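Local coordinates for Co-chaperone DjlA N-terminal domain-containing protein (Porphyromonas gingivalis, PDB 2H5N) that is of unknown function but binds a magnesium ion and has a TerB-type fold, probably akin to the N-terminal domain of the co-chaperone DjlA, at residues K84-A96 with C116-M130. Numbering follows the deposited sequence.
Sequences KKYVASYLGVIMA and CGLPTMTVMEAINNM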
ATOM      1  N   LYS A  84       7.896 -20.452 -15.969  1.00 21.95           N
ATOM      2  CA  LYS A  84       8.638 -19.283 -15.511  1.00 22.58           C
ATOM      3  C   LYS A  84       8.752 -18.174 -16.574  1.00 22.56           C
ATOM      4  O   LYS A  84       8.618 -16.990 -16.255  1.00 23.63           O
ATOM      5  CB  LYS A  84      10.048 -19.680 -15.019  1.00 21.87           C
ATOM      6  CG  LYS A  84      10.040 -20.276 -13.657  1.00 21.51           C
ATOM      7  CD  LYS A  84      11.457 -20.591 -13.182  1.00 24.22           C
ATOM      8  CE  LYS A  84      11.422 -21.072 -11.754  1.00 24.60           C
ATOM      9  NZ  LYS A  84      12.762 -20.902 -11.020  1.00 25.21           N
ATOM     10  N   LYS A  85       9.030 -18.566 -17.812  1.00 22.49           N
ATOM     11  CA  LYS A  85       9.156 -17.642 -18.930  1.00 23.53           C
ATOM     12  C   LYS A  85       7.849 -16.875 -19.183  1.00 23.24           C
ATOM     13  O   LYS A  85       7.836 -15.663 -19.440  1.00 23.08           O
ATOM     14  CB  LYS A  85       9.604 -18.414 -20.191  1.00 22.75           C
ATOM     15  CG  LYS A  85       9.453 -17.661 -21.491  1.00 24.93           C
ATOM     16  CD  LYS A  85       9.907 -18.490 -22.681  1.00 25.12           C
ATOM     17  CE  LYS A  85       9.855 -17.674 -23.953  1.00 29.83           C
ATOM     18  NZ  LYS A  85       8.607 -17.896 -24.752  1.00 31.67           N
ATOM     19  N   TYR A  86       6.747 -17.605 -19.094  1.00 23.64           N
ATOM     20  CA  TYR A  86       5.435 -17.045 -19.267  1.00 23.62           C
ATOM     21  C   TYR A  86       5.115 -16.083 -18.102  1.00 22.89           C
ATOM     22  O   TYR A  86       4.640 -14.956 -18.315  1.00 23.07           O
ATOM     23  CB  TYR A  86       4.446 -18.189 -19.278  1.00 23.71           C
ATOM     24  CG  TYR A  86       3.177 -17.841 -19.980  1.00 26.36           C
ATOM     25  CD1 TYR A  86       2.018 -17.558 -19.253  1.00 26.25           C
ATOM     26  CD2 TYR A  86       3.128 -17.771 -21.380  1.00 26.81           C
ATOM     27  CE1 TYR A  86       0.848 -17.213 -19.879  1.00 26.42           C
ATOM     28  CE2 TYR A  86       1.930 -17.432 -22.026  1.00 27.69           C
ATOM     29  CZ  TYR A  86       0.805 -17.164 -21.261  1.00 26.31           C
ATOM     30  OH  TYR A  86      -0.388 -16.847 -21.868  1.00 29.24           O
ATOM     31  N   VAL A  87       5.417 -16.494 -16.872  1.00 22.05           N
ATOM     32  CA  VAL A  87       5.221 -15.575 -15.733  1.00 20.23           C
ATOM     33  C   VAL A  87       6.069 -14.322 -15.860  1.00 20.12           C
ATOM     34  O   VAL A  87       5.567 -13.213 -15.594  1.00 20.19           O
ATOM     35  CB  VAL A  87       5.456 -16.234 -14.358  1.00 20.64           C
ATOM     36  CG1 VAL A  87       5.217 -15.215 -13.230  1.00 20.57           C
ATOM     37  CG2 VAL A  87       4.515 -17.415 -14.174  1.00 19.51           C
ATOM     38  N   ALA A  88       7.353 -14.472 -16.227  1.00 20.23           N
ATOM     39  CA  ALA A  88       8.208 -13.288 -16.475  1.00 20.33           C
ATOM     40  C   ALA A  88       7.662 -12.386 -17.598  1.00 20.63           C
ATOM     41  O   ALA A  88       7.767 -11.157 -17.534  1.00 20.53           O
ATOM     42  CB  ALA A  88       9.665 -13.695 -16.791  1.00 20.08           C
ATOM     43  N   SER A  89       7.093 -12.994 -18.635  1.00 21.01           N
ATOM     44  CA  SER A  89       6.611 -12.211 -19.782  1.00 21.42           C
ATOM     45  C   SER A  89       5.451 -11.370 -19.326  1.00 21.10           C
ATOM     46  O   SER A  89       5.376 -10.194 -19.647  1.00 22.31           O
ATOM     47  CB  SER A  89       6.255 -13.098 -20.998  1.00 20.94           C
ATOM     48  OG  SER A  89       7.359 -13.932 -21.314  1.00 20.58           O
ATOM     49  N   TYR A  90       4.587 -11.985 -18.534  1.00 21.31           N
ATOM     50  CA  TYR A  90       3.409 -11.358 -17.941  1.00 21.36           C
ATOM     51  C   TYR A  90       3.787 -10.166 -17.060  1.00 21.32           C
ATOM     52  O   TYR A  90       3.225  -9.080 -17.177  1.00 20.51           O
ATOM     53  CB  TYR A  90       2.656 -12.409 -17.108  1.00 21.46           C
ATOM     54  CG  TYR A  90       1.563 -11.844 -16.220  1.00 22.16           C
ATOM     55  CD1 TYR A  90       0.458 -11.197 -16.780  1.00 19.30           C
ATOM     56  CD2 TYR A  90       1.631 -11.954 -14.811  1.00 19.71           C
ATOM     57  CE1 TYR A  90      -0.535 -10.685 -15.988  1.00 20.33           C
ATOM     58  CE2 TYR A  90       0.607 -11.451 -14.005  1.00 19.53           C
ATOM     59  CZ  TYR A  90      -0.475 -10.817 -14.601  1.00 21.19           C
ATOM     60  OH  TYR A  90      -1.516 -10.290 -13.844  1.00 22.10           O
ATOM     61  N   LEU A  91       4.785 -10.361 -16.200  1.00 21.64           N
ATOM     62  CA  LEU A  91       5.190  -9.307 -15.313  1.00 20.71           C
ATOM     63  C   LEU A  91       5.768  -8.153 -16.126  1.00 21.97           C
ATOM     64  O   LEU A  91       5.531  -7.007 -15.807  1.00 22.36           O
ATOM     65  CB  LEU A  91       6.128  -9.820 -14.226  1.00 21.11           C
ATOM     66  CG  LEU A  91       5.475 -10.725 -13.158  1.00 19.49           C
ATOM     67  CD1 LEU A  91       6.551 -11.383 -12.344  1.00 19.10           C
ATOM     68  CD2 LEU A  91       4.470  -9.963 -12.236  1.00 19.04           C
ATOM     69  N   GLY A  92       6.437  -8.479 -17.229  1.00 21.94           N
ATOM     70  CA  GLY A  92       7.084  -7.518 -18.057  1.00 21.88           C
ATOM     71  C   GLY A  92       6.162  -6.649 -18.871  1.00 23.06           C
ATOM     72  O   GLY A  92       6.484  -5.476 -19.120  1.00 23.79           O
ATOM     73  N   VAL A  93       5.027  -7.203 -19.289  1.00 21.92           N
ATOM     74  CA  VAL A  93       4.066  -6.428 -20.051  1.00 21.95           C
ATOM     75  C   VAL A  93       3.160  -5.553 -19.196  1.00 22.55           C
ATOM     76  O   VAL A  93       2.601  -4.588 -19.723  1.00 21.37           O
ATOM     77  CB  VAL A  93       3.186  -7.298 -20.995  1.00 21.92           C
ATOM     78  CG1 VAL A  93       4.059  -8.232 -21.848  1.00 19.80           C
ATOM     79  CG2 VAL A  93       2.156  -8.051 -20.213  1.00 21.47           C
ATOM     80  N   ILE A  94       3.002  -5.875 -17.901  1.00 22.44           N
ATOM     81  CA  ILE A  94       2.156  -5.059 -17.002  1.00 23.80           C
ATOM     82  C   ILE A  94       2.587  -3.589 -16.950  1.00 25.51           C
ATOM     83  O   ILE A  94       1.745  -2.683 -17.053  1.00 25.28           O
ATOM     84  CB  ILE A  94       2.042  -5.662 -15.586  1.00 23.95           C
ATOM     85  CG1 ILE A  94       1.075  -6.829 -15.616  1.00 22.57           C
ATOM     86  CG2 ILE A  94       1.604  -4.593 -14.529  1.00 22.53           C
ATOM     87  CD1 ILE A  94       1.201  -7.765 -14.402  1.00 26.25           C
ATOM     88  N   MET A  95       3.890  -3.346 -16.818  1.00 26.76           N
ATOM     89  CA  MET A  95       4.353  -1.976 -16.690  1.00 29.10           C
ATOM     90  C   MET A  95       4.760  -1.337 -18.028  1.00 30.53           C
ATOM     91  O   MET A  95       5.086  -0.152 -18.066  1.00 32.07           O
ATOM     92  CB  MET A  95       5.421  -1.838 -15.580  1.00 29.27           C
ATOM     93  CG  MET A  95       4.909  -2.178 -14.140  1.00 26.65           C
ATOM     94  SD  MET A  95       6.195  -1.894 -12.947  1.00 27.91           S
ATOM     95  CE  MET A  95       7.392  -3.021 -13.627  1.00 26.72           C
ATOM     96  N   ALA A  96       4.734  -2.103 -19.117  1.00 31.62           N
ATOM     97  CA  ALA A  96       5.061  -1.528 -20.420  1.00 33.29           C
ATOM     98  C   ALA A  96       3.915  -0.638 -20.894  1.00 34.17           C
ATOM     99  O   ALA A  96       2.741  -0.917 -20.627  1.00 34.37           O
ATOM    100  CB  ALA A  96       5.389  -2.619 -21.472  1.00 32.73           C
ATOM    101  N   CYS A 116      12.375 -14.703  -7.961  1.00 19.18           N
ATOM    102  CA  CYS A 116      11.499 -15.825  -8.293  1.00 20.24           C
ATOM    103  C   CYS A 116      12.204 -16.826  -9.228  1.00 20.64           C
ATOM    104  O   CYS A 116      11.614 -17.823  -9.590  1.00 20.89           O
ATOM    105  CB  CYS A 116      10.215 -15.309  -8.960  1.00 18.96           C
ATOM    106  SG  CYS A 116       9.062 -14.479  -7.847  1.00 21.70           S
ATOM    107  N   GLY A 117      13.443 -16.531  -9.632  1.00 20.44           N
ATOM    108  CA  GLY A 117      14.177 -17.373 -10.583  1.00 22.01           C
ATOM    109  C   GLY A 117      13.656 -17.433 -12.024  1.00 23.32           C
ATOM    110  O   GLY A 117      13.755 -18.498 -12.684  1.00 22.36           O
ATOM    111  N   LEU A 118      13.099 -16.298 -12.500  1.00 23.10           N
ATOM    112  CA  LEU A 118      12.563 -16.171 -13.857  1.00 24.44           C
ATOM    113  C   LEU A 118      13.705 -15.783 -14.805  1.00 24.77           C
ATOM    114  O   LEU A 118      14.686 -15.159 -14.358  1.00 25.03           O
ATOM    115  CB  LEU A 118      11.448 -15.107 -13.909  1.00 23.09           C
ATOM    116  CG  LEU A 118      10.361 -15.214 -12.822  1.00 22.88           C
ATOM    117  CD1 LEU A 118       9.402 -14.029 -12.824  1.00 19.96           C
ATOM    118  CD2 LEU A 118       9.588 -16.561 -12.878  1.00 21.11           C
ATOM    119  N   PRO A 119      13.584 -16.132 -16.107  1.00 25.91           N
ATOM    120  CA  PRO A 119      14.639 -15.768 -17.066  1.00 26.05           C
ATOM    121  C   PRO A 119      14.582 -14.283 -17.416  1.00 26.86           C
ATOM    122  O   PRO A 119      13.500 -13.665 -17.368  1.00 27.49           O
ATOM    123  CB  PRO A 119      14.294 -16.613 -18.280  1.00 26.60           C
ATOM    124  CG  PRO A 119      12.788 -16.684 -18.239  1.00 26.57           C
ATOM    125  CD  PRO A 119      12.497 -16.886 -16.759  1.00 25.49           C
ATOM    126  N   THR A 120      15.739 -13.698 -17.716  1.00 27.57           N
ATOM    127  CA  THR A 120      15.789 -12.308 -18.159  1.00 27.88           C
ATOM    128  C   THR A 120      15.396 -12.277 -19.628  1.00 27.34           C
ATOM    129  O   THR A 120      15.711 -13.201 -20.386  1.00 27.14           O
ATOM    130  CB  THR A 120      17.179 -11.594 -17.899  1.00 28.84           C
ATOM    131  OG1 THR A 120      18.027 -11.672 -19.054  1.00 32.04           O
ATOM    132  CG2 THR A 120      17.894 -12.152 -16.710  1.00 27.87           C
ATOM    133  N   MET A 121      14.658 -11.239 -20.004  1.00 26.97           N
ATOM    134  CA  MET A 121      14.254 -11.004 -21.380  1.00 26.46           C
ATOM    135  C   MET A 121      14.062  -9.490 -21.574  1.00 27.24           C
ATOM    136  O   MET A 121      13.923  -8.728 -20.609  1.00 27.13           O
ATOM    137  CB  MET A 121      12.962 -11.776 -21.722  1.00 27.01           C
ATOM    138  CG  MET A 121      11.768 -11.430 -20.844  1.00 24.74           C
ATOM    139  SD  MET A 121      10.201 -12.293 -21.140  1.00 23.79           S
ATOM    140  CE  MET A 121      10.535 -13.876 -20.434  1.00 20.70           C
ATOM    141  N   THR A 122      14.080  -9.052 -22.826  1.00 27.61           N
ATOM    142  CA  THR A 122      13.688  -7.670 -23.147  1.00 28.14           C
ATOM    143  C   THR A 122      12.168  -7.569 -23.116  1.00 28.48           C
ATOM    144  O   THR A 122      11.465  -8.582 -23.151  1.00 26.85           O
ATOM    145  CB  THR A 122      14.165  -7.238 -24.526  1.00 27.78           C
ATOM    146  OG1 THR A 122      13.416  -7.945 -25.512  1.00 27.47           O
ATOM    147  CG2 THR A 122      15.641  -7.553 -24.701  1.00 27.86           C
ATOM    148  N   VAL A 123      11.687  -6.329 -23.084  1.00 30.06           N
ATOM    149  CA  VAL A 123      10.273  -6.048 -22.979  1.00 31.33           C
ATOM    150  C   VAL A 123       9.581  -6.466 -24.295  1.00 32.26           C
ATOM    151  O   VAL A 123       8.419  -6.896 -24.281  1.00 32.19           O
ATOM    152  CB  VAL A 123      10.044  -4.567 -22.541  1.00 31.31           C
ATOM    153  CG1 VAL A 123      10.734  -3.572 -23.505  1.00 32.69           C
ATOM    154  CG2 VAL A 123       8.561  -4.259 -22.361  1.00 32.61           C
ATOM    155  N   MET A 124      10.320  -6.361 -25.415  1.00 32.56           N
ATOM    156  CA  MET A 124       9.874  -6.856 -26.716  1.00 33.41           C
ATOM    157  C   MET A 124       9.582  -8.359 -26.672  1.00 33.12           C
ATOM    158  O   MET A 124       8.499  -8.782 -27.096  1.00 33.32           O
ATOM    159  CB  MET A 124      10.907  -6.536 -27.806  1.00 33.44           C
ATOM    160  CG  MET A 124      10.600  -7.128 -29.199  1.00 33.86           C
ATOM    161  SD  MET A 124      11.498  -6.368 -30.580  1.00 36.00           S
ATOM    162  CE  MET A 124      10.680  -4.775 -30.775  1.00 35.65           C
ATOM    163  N   GLU A 125      10.546  -9.147 -26.184  1.00 32.65           N
ATOM    164  CA  GLU A 125      10.388 -10.604 -26.006  1.00 33.01           C
ATOM    165  C   GLU A 125       9.257 -10.953 -25.033  1.00 32.39           C
ATOM    166  O   GLU A 125       8.555 -11.941 -25.237  1.00 32.98           O
ATOM    167  CB  GLU A 125      11.687 -11.253 -25.518  1.00 32.62           C
ATOM    168  CG  GLU A 125      12.723 -11.492 -26.617  1.00 33.63           C
ATOM    169  CD  GLU A 125      14.150 -11.644 -26.064  1.00 34.32           C
ATOM    170  OE1 GLU A 125      14.375 -11.479 -24.840  1.00 32.61           O
ATOM    171  OE2 GLU A 125      15.058 -11.916 -26.880  1.00 36.06           O
ATOM    172  N   ALA A 126       9.112 -10.159 -23.977  1.00 31.46           N
ATOM    173  CA  ALA A 126       7.957 -10.253 -23.078  1.00 31.43           C
ATOM    174  C   ALA A 126       6.621 -10.089 -23.798  1.00 31.36           C
ATOM    175  O   ALA A 126       5.724 -10.909 -23.618  1.00 30.59           O
ATOM    176  CB  ALA A 126       8.057  -9.248 -21.975  1.00 30.83           C
ATOM    177  N   ILE A 127       6.505  -9.009 -24.580  1.00 31.36           N
ATOM    178  CA  ILE A 127       5.262  -8.645 -25.277  1.00 32.14           C
ATOM    179  C   ILE A 127       4.860  -9.693 -26.333  1.00 32.30           C
ATOM    180  O   ILE A 127       3.658  -9.923 -26.574  1.00 32.15           O
ATOM    181  CB  ILE A 127       5.381  -7.212 -25.907  1.00 32.38           C
ATOM    182  CG1 ILE A 127       5.430  -6.145 -24.800  1.00 31.46           C
ATOM    183  CG2 ILE A 127       4.235  -6.928 -26.937  1.00 33.27           C
ATOM    184  CD1 ILE A 127       5.940  -4.799 -25.225  1.00 31.80           C
ATOM    185  N   ASN A 128       5.843 -10.349 -26.925  1.00 32.59           N
ATOM    186  CA  ASN A 128       5.597 -11.361 -27.954  1.00 33.75           C
ATOM    187  C   ASN A 128       5.198 -12.670 -27.372  1.00 33.75           C
ATOM    188  O   ASN A 128       4.313 -13.308 -27.847  1.00 33.52           O
ATOM    189  CB  ASN A 128       6.808 -11.599 -28.861  1.00 33.58           C
ATOM    190  CG  ASN A 128       7.107 -10.440 -29.787  1.00 35.12           C
ATOM    191  OD1 ASN A 128       6.228  -9.759 -30.256  1.00 35.28           O
ATOM    192  ND2 ASN A 128       8.371 -10.220 -30.039  1.00 36.00           N
ATOM    193  N   ASN A 129       5.852 -13.066 -26.300  1.00 34.20           N
ATOM    194  CA  ASN A 129       5.484 -14.309 -25.666  1.00 34.32           C
ATOM    195  C   ASN A 129       4.051 -14.301 -25.247  1.00 33.85           C
ATOM    196  O   ASN A 129       3.388 -15.260 -25.360  1.00 34.11           O
ATOM    197  CB  ASN A 129       6.385 -14.616 -24.484  1.00 34.01           C
ATOM    198  CG  ASN A 129       7.837 -14.730 -24.864  1.00 35.03           C
ATOM    199  OD1 ASN A 129       8.208 -15.373 -25.826  1.00 36.71           O
ATOM    200  ND2 ASN A 129       8.663 -14.099 -24.100  1.00 35.36           N
ATOM    201  N   MET A 130       3.584 -13.191 -24.730  1.00 34.33           N
ATOM    202  CA  MET A 130       2.204 -13.072 -24.275  1.00 34.09           C
ATOM    203  C   MET A 130       1.184 -13.042 -25.409  1.00 35.20           C
ATOM    204  O   MET A 130       0.087 -13.482 -25.259  1.00 35.27           O
ATOM    205  CB  MET A 130       2.028 -11.871 -23.350  1.00 32.92           C
ATOM    206  CG  MET A 130       2.673 -12.026 -21.966  1.00 30.18           C
ATOM    207  SD  MET A 130       2.128 -13.353 -20.961  1.00 22.82           S
ATOM    208  CE  MET A 130       0.549 -12.813 -20.633  1.00 23.92           C
TER
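Ser89 and Asn129 meet where segment 84-94 of helix 81-94 crosses helix 123-130, the two directions 112° apart. The amide ND2 of Asn129 donates to Ser89 OG at 3.1 Å, and the hydroxyl lies somewhat out of the amide plane. Ser89 OG gives its own proton to Lys85 O, 2.6 Å away and one turn back. With OG beside its own backbone N (chi1 -53°), the hydroxyl can reach that carbonyl. Lys85 O thus takes two bonds, from Ser89 OG and Ser89 N, on opposite faces of its plane. The other end of the Asn129 amide is also used. Lys85 NZ donates to Asn129 OD1 at 2.8 Å, coming from above the carbonyl plane. The lysine chain bends only at its last torsion (chi4 -97°) to get there.

Lys84 runs the other way, extended beyond CG. Its NZ donates to Gly117 O at 3.1 Å, again from above the carbonyl plane, and also to Ala77 O. Gly117 ends helix 103-116 in a Schellman motif. Thr122 and Glu125 form a capping box that starts helix 123-130.

Apolar side chains make up most of the remainder. Met130, bent at chi2 and chi3, fits as a knob among Tyr86, Ser89, Tyr90 and Val93. Its SD stands over one face of the Tyr86 ring, 4.2 Å from the centroid, a Met-aromatic contact. Ala88 CB packs on Leu118 CB and Met121 CE, and Gly92 lets Ala126 come close. Tyr86 OH and Tyr90 OH bond elsewhere, to Arg49 O and Met43 O.

Both ends of the Asn129 amide are therefore engaged, which should fix its rotation. A short chain of hydrogen bonds, Lys85 to Asn129 to Ser89 and back to Lys85 O, runs beside apolar packing and joins the C-terminal helix to helix 81-94.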